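Local coordinates for subclass B3 metallo-beta-lactamase (Sphingobium indicum, PDB 7LUU), which probably hydrolyses beta-lactam antibiotics at a two-zinc active site, as a subclass B3 metallo-beta-lactamase, at residues Tyr69-Gly72 with Ser77-Leu80; His124-Gly129 with Ser265-Asn270; Ala250-Met255 with Glu288-Leu293. All blocks are in the same frame, centred on the assembly; numbering follows the deposited sequence.

How the interactions relate
Along the chain interaction 1 closes before interaction 2 opens, whereas the segments of interactions 2 and 3 alternate. Interaction 1 is the hairpin of strands 68-70 and 79-82 in the seven-stranded sheet. Interaction 2, its centre about 11 Å away, is part of the two-zinc site; its 265-270 loop leaves strand 262-265 of the six-stranded sheet. Ser77 touches this loop at Ser265, Ala266 and Pro268, tying hairpin to metal site. Interaction 3 joins helices 242-257 and 282-300, its centre about 17 Å from that of interaction 2, and Arg289 packs on Asn270. Interactions 1 and 3, centres about 24 Å apart, do not touch. The zinc loop thus touches both a sheet hairpin and helix 282-300.

Interaction 1: Tyr69-Gly72 with Ser77-Leu80; sequences YLVG and SVAL
Val71 and Val78 meet methyl to methyl because of how each is turned: Val78 holds CG1 opposite its backbone N (chi1 180°), while Val71, with chi1 at -69°, tucks CG2 between its own N and carbonyl carbon, and CG2 of Val71 comes to 3.7 Å from CG1 of Val78. The two side chains cross at about a right angle. The same CG2 of Val71 also lies 4.2 Å from CB of Leu80, so beta-branched valine suits the place, one branch touching two side chains of the other segment.

These residues belong to the beta hairpin formed by strands 68-70 and 79-82 in the seven-stranded sheet of the metallo-beta-lactamase fold. Tyr69 and Leu80 are an antiparallel hydrogen-bonded pair, with Tyr69 N to Leu80 O at 2.8 Å and Leu80 N to Tyr69 O at 2.9 Å. The Tyr69 ring turns its edge to the same carbonyl, CD1 lying 3.6 Å from Leu80 O, and Phe110 meets the ring edge-to-face. Leu70 and Ala79 follow as the non-hydrogen-bonded pair, on the other face of the sheet from Tyr69 and Leu80; there Leu70 touches Ile264 and Ala79 touches Phe222, both in the six-stranded sheet. Small Ala79 and long Leu70 together pack against that second sheet. Val71, Val78 and Leu80 instead share Leu89 of strand 87-90.

Beyond the Leu70-Ala79 pair Val71 N makes an almost straight bond to Val78 O (2.9 Å, 172° at the hydrogen). Past the end of the strands the chains stay close, but a water takes over the bonding: water 1 accepts from Val78 N at 3.0 Å and, weakly, from Gly72 N. Glycine suits position 72 because Val78 N fills the direction a side chain would take, and its absence lets CB of Val78 sit 3.7 Å from Gly72 CA.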
loop_
_atom_site.group_PDB
_atom_site.type_symbol
_atom_site.label_atom_id
_atom_site.label_comp_id
_atom_site.label_asym_id
_atom_site.label_seq_id
_atom_site.Cartn_x
_atom_site.Cartn_y
_atom_site.Cartn_z
ATOM N N TYR A 69 -14.259 0.798 2.735
ATOM C CA TYR A 69 -14.550 1.343 1.413
ATOM C C TYR A 69 -13.302 1.455 0.549
ATOM O O TYR A 69 -12.181 1.504 1.030
ATOM C CB TYR A 69 -15.136 2.768 1.517
ATOM C CG TYR A 69 -16.340 2.865 2.400
ATOM C CD1 TYR A 69 -16.218 2.901 3.793
ATOM C CD2 TYR A 69 -17.609 2.919 1.844
ATOM C CE1 TYR A 69 -17.375 3.019 4.635
ATOM C CE2 TYR A 69 -18.753 3.039 2.676
ATOM C CZ TYR A 69 -18.624 3.097 4.051
ATOM O OH TYR A 69 -19.767 3.192 4.872
ATOM N N LEU A 70 -13.539 1.609 -0.743
ATOM C CA LEU A 70 -12.482 1.981 -1.692
ATOM C C LEU A 70 -12.695 3.398 -2.184
ATOM O O LEU A 70 -13.804 3.764 -2.619
ATOM C CB LEU A 70 -12.492 1.056 -2.907
ATOM C CG LEU A 70 -11.994 -0.339 -2.476
ATOM C CD1 LEU A 70 -12.115 -1.365 -3.605
ATOM C CD2 LEU A 70 -10.561 -0.358 -1.830
ATOM N N VAL A 71 -11.628 4.191 -2.144
ATOM C CA VAL A 71 -11.707 5.597 -2.601
ATOM C C VAL A 71 -10.568 5.934 -3.560
ATOM O O VAL A 71 -10.279 7.100 -3.832
ATOM C CB VAL A 71 -11.711 6.593 -1.429
ATOM C CG1 VAL A 71 -13.040 6.461 -0.658
ATOM C CG2 VAL A 71 -10.476 6.408 -0.500
ATOM N N GLY A 72 -9.938 4.906 -4.108
ATOM C CA GLY A 72 -8.845 5.059 -5.038
ATOM C C GLY A 72 -9.267 5.069 -6.504
ATOM O O GLY A 72 -10.255 5.745 -6.877
ATOM N N SER A 77 -4.932 1.326 -5.578
ATOM C CA SER A 77 -5.931 1.156 -4.523
ATOM C C SER A 77 -5.678 2.127 -3.387
ATOM O O SER A 77 -4.538 2.296 -2.938
ATOM C CB SER A 77 -5.883 -0.269 -3.957
ATOM O OG SER A 77 -6.155 -1.207 -5.018
ATOM N N VAL A 78 -6.764 2.736 -2.903
ATOM C CA VAL A 78 -6.750 3.511 -1.648
ATOM C C VAL A 78 -7.978 3.078 -0.853
ATOM O O VAL A 78 -9.097 3.100 -1.392
ATOM C CB VAL A 78 -6.804 5.038 -1.922
ATOM C CG1 VAL A 78 -6.797 5.842 -0.587
ATOM C CG2 VAL A 78 -5.652 5.464 -2.887
ATOM N N ALA A 79 -7.785 2.654 0.400
ATOM C CA ALA A 79 -8.926 2.190 1.214
ATOM C C ALA A 79 -9.286 3.218 2.273
ATOM O O ALA A 79 -8.462 4.051 2.649
ATOM C CB ALA A 79 -8.609 0.865 1.923
ATOM N N LEU A 80 -10.532 3.165 2.753
ATOM C CA LEU A 80 -11.040 4.065 3.805
ATOM C C LEU A 80 -11.808 3.182 4.778
ATOM O O LEU A 80 -12.654 2.387 4.356
ATOM C CB LEU A 80 -11.960 5.163 3.225
ATOM C CG LEU A 80 -12.555 6.001 4.330
ATOM C CD1 LEU A 80 -11.456 7.028 4.776
ATOM C CD2 LEU A 80 -13.750 6.731 3.686
HETATM O O HOH W 1 -9.301 1.988 -4.351
#

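Interaction 2: His124-Gly129 with Ser265-Asn270; sequences HYDHAG and SAHPDN. With ZN (zinc ion), chain C; ZN (zinc ion), chain B; SO4 (sulfate ion), chain D.
The backbones of His127 and Ala266 come no nearer than 7.7 Å between CA atoms, so the short, loosely formed helical turn at 125-128 and the loop after strand 262-265 are joined through side chains and a zinc ion. The protein ligands of the chain C zinc are Asp126 OD2 at 2.1 Å, His127 NE2 at 2.0 Å and His267 NE2 at 2.0 Å; waters 3 and 2 also coordinate it. Asp126 reaches it with CG between its backbone N and carbonyl carbon (chi1 54°), which turns the carboxylate to the metal. The imidazoles of His127 and His267 bring their NE2 ends together with planes 84° apart, an oblique meeting set by the shared metal. CB of Ala266 packs 3.7 Å from CE1 of His127; a small methyl suits this spot beside the ring. The loop is fixed at the His267 carbonyl, whose O takes Ser265 OG and Asn270 N from opposite faces.

His124 ND1 binds the chain B zinc, with Glu122 and His200 as its other protein ligands, while Asp161 takes the hydrogen bond of His124 NE2. Glu122 stands where most B3 enzymes have a histidine. While OD2 of Asp126 binds metal, its OD1 accepts from the bridging water 2 at 2.6 Å and probably orients it. Two zincs would polarise that water, probably the nucleophile, as in related enzymes, for the beta-lactam ring.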
loop_
_atom_site.group_PDB
_atom_site.type_symbol
_atom_site.label_atom_id
_atom_site.label_comp_id
_atom_site.label_asym_id
_atom_site.label_seq_id
_atom_site.Cartn_x
_atom_site.Cartn_y
_atom_site.Cartn_z
ATOM N N HIS A 124 7.105 4.462 -2.114
ATOM C CA HIS A 124 7.328 4.797 -3.503
ATOM C C HIS A 124 6.249 5.789 -3.909
ATOM O O HIS A 124 5.150 5.814 -3.304
ATOM C CB HIS A 124 7.205 3.565 -4.382
ATOM C CG HIS A 124 8.419 2.696 -4.369
ATOM N ND1 HIS A 124 8.447 1.478 -5.008
ATOM C CD2 HIS A 124 9.657 2.890 -3.835
ATOM C CE1 HIS A 124 9.675 0.955 -4.869
ATOM N NE2 HIS A 124 10.427 1.789 -4.171
ATOM N N TYR A 125 6.572 6.642 -4.898
ATOM C CA TYR A 125 5.674 7.780 -5.116
ATOM C C TYR A 125 4.288 7.407 -5.674
ATOM O O TYR A 125 3.373 8.241 -5.581
ATOM C CB TYR A 125 6.399 8.815 -6.020
ATOM C CG TYR A 125 6.565 8.405 -7.477
ATOM C CD1 TYR A 125 5.474 8.415 -8.334
ATOM C CD2 TYR A 125 7.812 8.046 -7.998
ATOM C CE1 TYR A 125 5.588 8.093 -9.637
ATOM C CE2 TYR A 125 7.948 7.737 -9.335
ATOM C CZ TYR A 125 6.827 7.735 -10.137
ATOM O OH TYR A 125 6.938 7.418 -11.479
ATOM N N ASP A 126 4.088 6.181 -6.208
ATOM C CA ASP A 126 2.755 5.836 -6.694
ATOM C C ASP A 126 1.860 5.327 -5.573
ATOM O O ASP A 126 0.671 5.106 -5.806
ATOM C CB ASP A 126 2.814 4.794 -7.853
ATOM C CG ASP A 126 3.622 3.517 -7.495
ATOM O OD1 ASP A 126 4.647 3.593 -6.774
ATOM O OD2 ASP A 126 3.245 2.430 -8.001
ATOM N N HIS A 127 2.385 5.169 -4.336
ATOM C CA HIS A 127 1.552 4.823 -3.188
ATOM C C HIS A 127 1.686 5.807 -2.068
ATOM O O HIS A 127 0.745 6.005 -1.314
ATOM C CB HIS A 127 1.908 3.395 -2.652
ATOM C CG HIS A 127 1.974 2.379 -3.756
ATOM N ND1 HIS A 127 0.842 1.720 -4.198
ATOM C CD2 HIS A 127 2.976 1.998 -4.574
ATOM C CE1 HIS A 127 1.158 0.956 -5.247
ATOM N NE2 HIS A 127 2.448 1.104 -5.485
ATOM N N ALA A 128 2.841 6.447 -1.936
ATOM C CA ALA A 128 3.014 7.426 -0.880
ATOM C C ALA A 128 2.980 8.861 -1.379
ATOM O O ALA A 128 3.078 9.763 -0.557
ATOM C CB ALA A 128 4.359 7.175 -0.164
ATOM N N GLY A 129 2.926 9.061 -2.692
ATOM C CA GLY A 129 3.085 10.388 -3.247
ATOM C C GLY A 129 2.107 11.407 -2.693
ATOM O O GLY A 129 2.491 12.571 -2.473
ATOM N N SER A 265 -5.406 -5.439 -3.493
ATOM C CA SER A 265 -3.970 -5.333 -3.864
ATOM C C SER A 265 -3.627 -3.858 -4.136
ATOM O O SER A 265 -4.373 -3.184 -4.830
ATOM C CB SER A 265 -3.770 -6.175 -5.158
ATOM O OG SER A 265 -2.498 -5.906 -5.714
ATOM N N ALA A 266 -2.487 -3.365 -3.627
ATOM C CA ALA A 266 -2.081 -1.963 -3.889
ATOM C C ALA A 266 -2.192 -1.572 -5.378
ATOM O O ALA A 266 -2.753 -0.525 -5.710
ATOM C CB ALA A 266 -0.644 -1.753 -3.435
ATOM N N HIS A 267 -1.684 -2.401 -6.298
ATOM C CA HIS A 267 -2.081 -2.288 -7.703
ATOM C C HIS A 267 -3.201 -3.303 -7.923
ATOM O O HIS A 267 -2.914 -4.507 -7.920
ATOM C CB HIS A 267 -0.879 -2.656 -8.597
ATOM C CG HIS A 267 0.214 -1.624 -8.575
ATOM N ND1 HIS A 267 0.208 -0.535 -9.432
ATOM C CD2 HIS A 267 1.289 -1.477 -7.780
ATOM C CE1 HIS A 267 1.265 0.209 -9.188
ATOM N NE2 HIS A 267 1.924 -0.309 -8.159
ATOM N N PRO A 268 -4.447 -2.903 -8.153
ATOM C CA PRO A 268 -5.535 -3.898 -8.107
ATOM C C PRO A 268 -5.434 -4.922 -9.242
ATOM O O PRO A 268 -5.802 -6.083 -9.028
ATOM C CB PRO A 268 -6.802 -3.052 -8.185
ATOM C CG PRO A 268 -6.346 -1.698 -8.652
ATOM C CD PRO A 268 -4.912 -1.505 -8.256
ATOM N N ASP A 269 -4.798 -4.578 -10.341
ATOM C CA ASP A 269 -4.677 -5.561 -11.436
ATOM C C ASP A 269 -3.792 -6.751 -11.072
ATOM O O ASP A 269 -3.927 -7.843 -11.669
ATOM C CB ASP A 269 -4.146 -4.875 -12.678
ATOM C CG ASP A 269 -2.958 -3.914 -12.387
ATOM O OD1 ASP A 269 -3.100 -2.855 -11.632
ATOM O OD2 ASP A 269 -1.879 -4.227 -12.977
ATOM N N ASN A 270 -2.927 -6.607 -10.067
ATOM C CA ASN A 270 -2.141 -7.757 -9.617
ATOM C C ASN A 270 -3.011 -8.856 -9.042
ATOM O O ASN A 270 -2.589 -10.026 -9.006
ATOM C CB ASN A 270 -1.134 -7.359 -8.503
ATOM C CG ASN A 270 -0.047 -6.397 -8.969
ATOM O OD1 ASN A 270 0.770 -5.951 -8.139
ATOM N ND2 ASN A 270 -0.027 -6.072 -10.269
HETATM ZN ZN ZN C . 3.462 0.545 -7.131
HETATM ZN ZN ZN B . 6.816 0.363 -5.474
HETATM S S SO4 D . 10.421 6.476 -12.461
HETATM O O1 SO4 D . 11.709 7.067 -12.821
HETATM O O2 SO4 D . 10.101 5.339 -13.327
HETATM O O3 SO4 D . 10.550 5.991 -11.082
HETATM O O4 SO4 D . 9.354 7.486 -12.578
HETATM O O HOH W 2 5.598 1.163 -6.744
HETATM O O HOH W 3 4.062 -1.270 -6.335
#

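Interaction 3: Ala250-Met255 with Glu288-Leu293; sequences ASYRRM and ERSRRL
Helices 242-257 and 282-300 pack on each other here, and Tyr252 of the first is the residue that spans the gap, reaching Ser290 and Arg291 of the second. Its hydroxyl OH donates to Ser290 OG at 2.8 Å, the serine oxygen lying at the edge of the ring, near its plane. That OG is in turn hydrogen-bonded to the carbonyl of Leu226, so the short serine passes the bond on from the tyrosine to a loop. Over one ring face comes Arg291: its CB makes a CH-pi contact, 4.2 Å from the centroid of the Tyr252 ring. The arginine chain then bends at chi3 (-62°), bringing the guanidinium round so that Tyr252 CD2 lies over its centre, with the two planes 55° apart. Arg291 NH1 comes to 3.3 Å from Tyr252 CB. A long side chain with an apolar stem and a charged end suits this exposed margin. Arg291 NE also makes a long salt bridge, 3.6 Å, to Glu288 OE1 one turn back.

Further along the interface Met255 packs on Cys283, Tyr286 and Ala287 of helix 282-300, while Ser251 OG is hydrogen-bonded to the carbonyl O of Pro198 in the loop between strands 190-196 and 205-213.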
loop_
_atom_site.group_PDB
_atom_site.type_symbol
_atom_site.label_atom_id
_atom_site.label_comp_id
_atom_site.label_asym_id
_atom_site.label_seq_id
_atom_site.Cartn_x
_atom_site.Cartn_y
_atom_site.Cartn_z
ATOM N N ALA A 250 9.632 -14.616 3.337
ATOM C CA ALA A 250 8.830 -14.381 4.542
ATOM C C ALA A 250 7.455 -13.847 4.181
ATOM O O ALA A 250 6.442 -14.236 4.783
ATOM C CB ALA A 250 9.535 -13.368 5.443
ATOM N N SER A 251 7.398 -13.012 3.152
ATOM C CA SER A 251 6.116 -12.490 2.690
ATOM C C SER A 251 5.204 -13.604 2.188
ATOM O O SER A 251 3.987 -13.560 2.430
ATOM C CB SER A 251 6.342 -11.496 1.567
ATOM O OG SER A 251 6.942 -10.324 2.105
ATOM N N TYR A 252 5.753 -14.567 1.446
ATOM C CA TYR A 252 4.911 -15.638 0.927
ATOM C C TYR A 252 4.344 -16.460 2.071
ATOM O O TYR A 252 3.168 -16.845 2.038
ATOM C CB TYR A 252 5.707 -16.523 -0.036
ATOM C CG TYR A 252 6.290 -15.771 -1.180
ATOM C CD1 TYR A 252 5.676 -14.629 -1.660
ATOM C CD2 TYR A 252 7.490 -16.225 -1.780
ATOM C CE1 TYR A 252 6.229 -13.917 -2.717
ATOM C CE2 TYR A 252 8.052 -15.542 -2.861
ATOM C CZ TYR A 252 7.394 -14.389 -3.341
ATOM O OH TYR A 252 7.973 -13.713 -4.404
ATOM N N ARG A 253 5.163 -16.702 3.106
ATOM C CA ARG A 253 4.705 -17.456 4.278
ATOM C C ARG A 253 3.622 -16.682 5.025
ATOM O O ARG A 253 2.578 -17.260 5.389
ATOM C CB ARG A 253 5.866 -17.764 5.241
ATOM C CG ARG A 253 6.948 -18.733 4.678
ATOM C CD ARG A 253 7.991 -19.216 5.752
ATOM N NE ARG A 253 8.856 -18.154 6.270
ATOM C CZ ARG A 253 10.021 -17.787 5.710
ATOM N NH1 ARG A 253 10.463 -18.391 4.614
ATOM N NH2 ARG A 253 10.730 -16.831 6.246
ATOM N N ARG A 254 3.809 -15.363 5.156
ATOM C CA ARG A 254 2.810 -14.519 5.812
ATOM C C ARG A 254 1.520 -14.541 5.024
ATOM O O ARG A 254 0.424 -14.733 5.585
ATOM C CB ARG A 254 3.316 -13.078 5.947
ATOM C CG ARG A 254 2.229 -12.084 6.399
ATOM C CD ARG A 254 1.750 -12.482 7.817
ATOM N NE ARG A 254 2.915 -12.607 8.697
ATOM C CZ ARG A 254 3.061 -13.538 9.641
ATOM N NH1 ARG A 254 2.097 -14.439 9.868
ATOM N NH2 ARG A 254 4.184 -13.604 10.351
ATOM N N MET A 255 1.617 -14.284 3.712
ATOM C CA MET A 255 0.399 -14.190 2.906
ATOM C C MET A 255 -0.343 -15.534 2.826
ATOM O O MET A 255 -1.568 -15.554 2.730
ATOM C CB MET A 255 0.767 -13.686 1.500
ATOM C CG MET A 255 1.173 -12.240 1.518
ATOM S SD MET A 255 -0.133 -11.060 2.041
ATOM C CE MET A 255 -1.226 -11.302 0.710
ATOM N N GLU A 288 1.487 -16.708 -4.716
ATOM C CA GLU A 288 2.030 -17.611 -5.737
ATOM C C GLU A 288 2.358 -16.866 -7.021
ATOM O O GLU A 288 3.361 -17.194 -7.690
ATOM C CB GLU A 288 1.056 -18.741 -6.048
ATOM C CG GLU A 288 1.672 -19.752 -7.045
ATOM C CD GLU A 288 3.006 -20.363 -6.543
ATOM O OE1 GLU A 288 3.150 -20.700 -5.328
ATOM O OE2 GLU A 288 3.931 -20.467 -7.385
ATOM N N ARG A 289 1.509 -15.889 -7.407
ATOM C CA ARG A 289 1.826 -15.016 -8.565
ATOM C C ARG A 289 3.185 -14.356 -8.419
ATOM O O ARG A 289 4.010 -14.382 -9.369
ATOM C CB ARG A 289 0.717 -13.949 -8.784
ATOM C CG ARG A 289 1.120 -12.726 -9.722
ATOM C CD ARG A 289 0.063 -11.609 -9.837
ATOM N NE ARG A 289 0.472 -10.652 -10.897
ATOM C CZ ARG A 289 1.340 -9.645 -10.686
ATOM N NH1 ARG A 289 1.738 -8.846 -11.668
ATOM N NH2 ARG A 289 1.805 -9.430 -9.454
ATOM N N SER A 290 3.441 -13.779 -7.220
ATOM C CA SER A 290 4.728 -13.142 -6.950
ATOM C C SER A 290 5.855 -14.167 -6.996
ATOM O O SER A 290 6.902 -13.925 -7.600
ATOM C CB SER A 290 4.698 -12.455 -5.592
ATOM O OG SER A 290 5.995 -11.955 -5.281
ATOM N N ARG A 291 5.648 -15.314 -6.346
ATOM C CA ARG A 291 6.697 -16.331 -6.345
ATOM C C ARG A 291 7.088 -16.688 -7.757
ATOM O O ARG A 291 8.297 -16.847 -8.054
ATOM C CB ARG A 291 6.244 -17.567 -5.578
ATOM C CG ARG A 291 7.392 -18.566 -5.350
ATOM C CD ARG A 291 6.803 -19.871 -4.803
ATOM N NE ARG A 291 6.131 -19.724 -3.494
ATOM C CZ ARG A 291 6.747 -19.729 -2.311
ATOM N NH1 ARG A 291 6.018 -19.627 -1.194
ATOM N NH2 ARG A 291 8.082 -19.826 -2.230
ATOM N N ARG A 292 6.090 -16.846 -8.649
ATOM C CA ARG A 292 6.411 -17.204 -10.035
ATOM C C ARG A 292 7.198 -16.095 -10.731
ATOM O O ARG A 292 8.132 -16.378 -11.494
ATOM C CB ARG A 292 5.134 -17.506 -10.824
ATOM C CG ARG A 292 4.421 -18.796 -10.342
ATOM C CD ARG A 292 3.272 -19.244 -11.322
ATOM N NE ARG A 292 2.473 -18.094 -11.802
ATOM C CZ ARG A 292 1.332 -17.646 -11.260
ATOM N NH1 ARG A 292 0.781 -18.279 -10.219
ATOM N NH2 ARG A 292 0.734 -16.563 -11.773
ATOM N N LEU A 293 6.831 -14.833 -10.477
ATOM C CA LEU A 293 7.569 -13.728 -11.074
ATOM C C LEU A 293 9.009 -13.682 -10.548
ATOM O O LEU A 293 9.934 -13.387 -11.324
ATOM C CB LEU A 293 6.901 -12.393 -10.775
ATOM C CG LEU A 293 5.567 -12.205 -11.534
ATOM C CD1 LEU A 293 4.884 -11.009 -10.882
ATOM C CD2 LEU A 293 5.753 -11.970 -13.005
#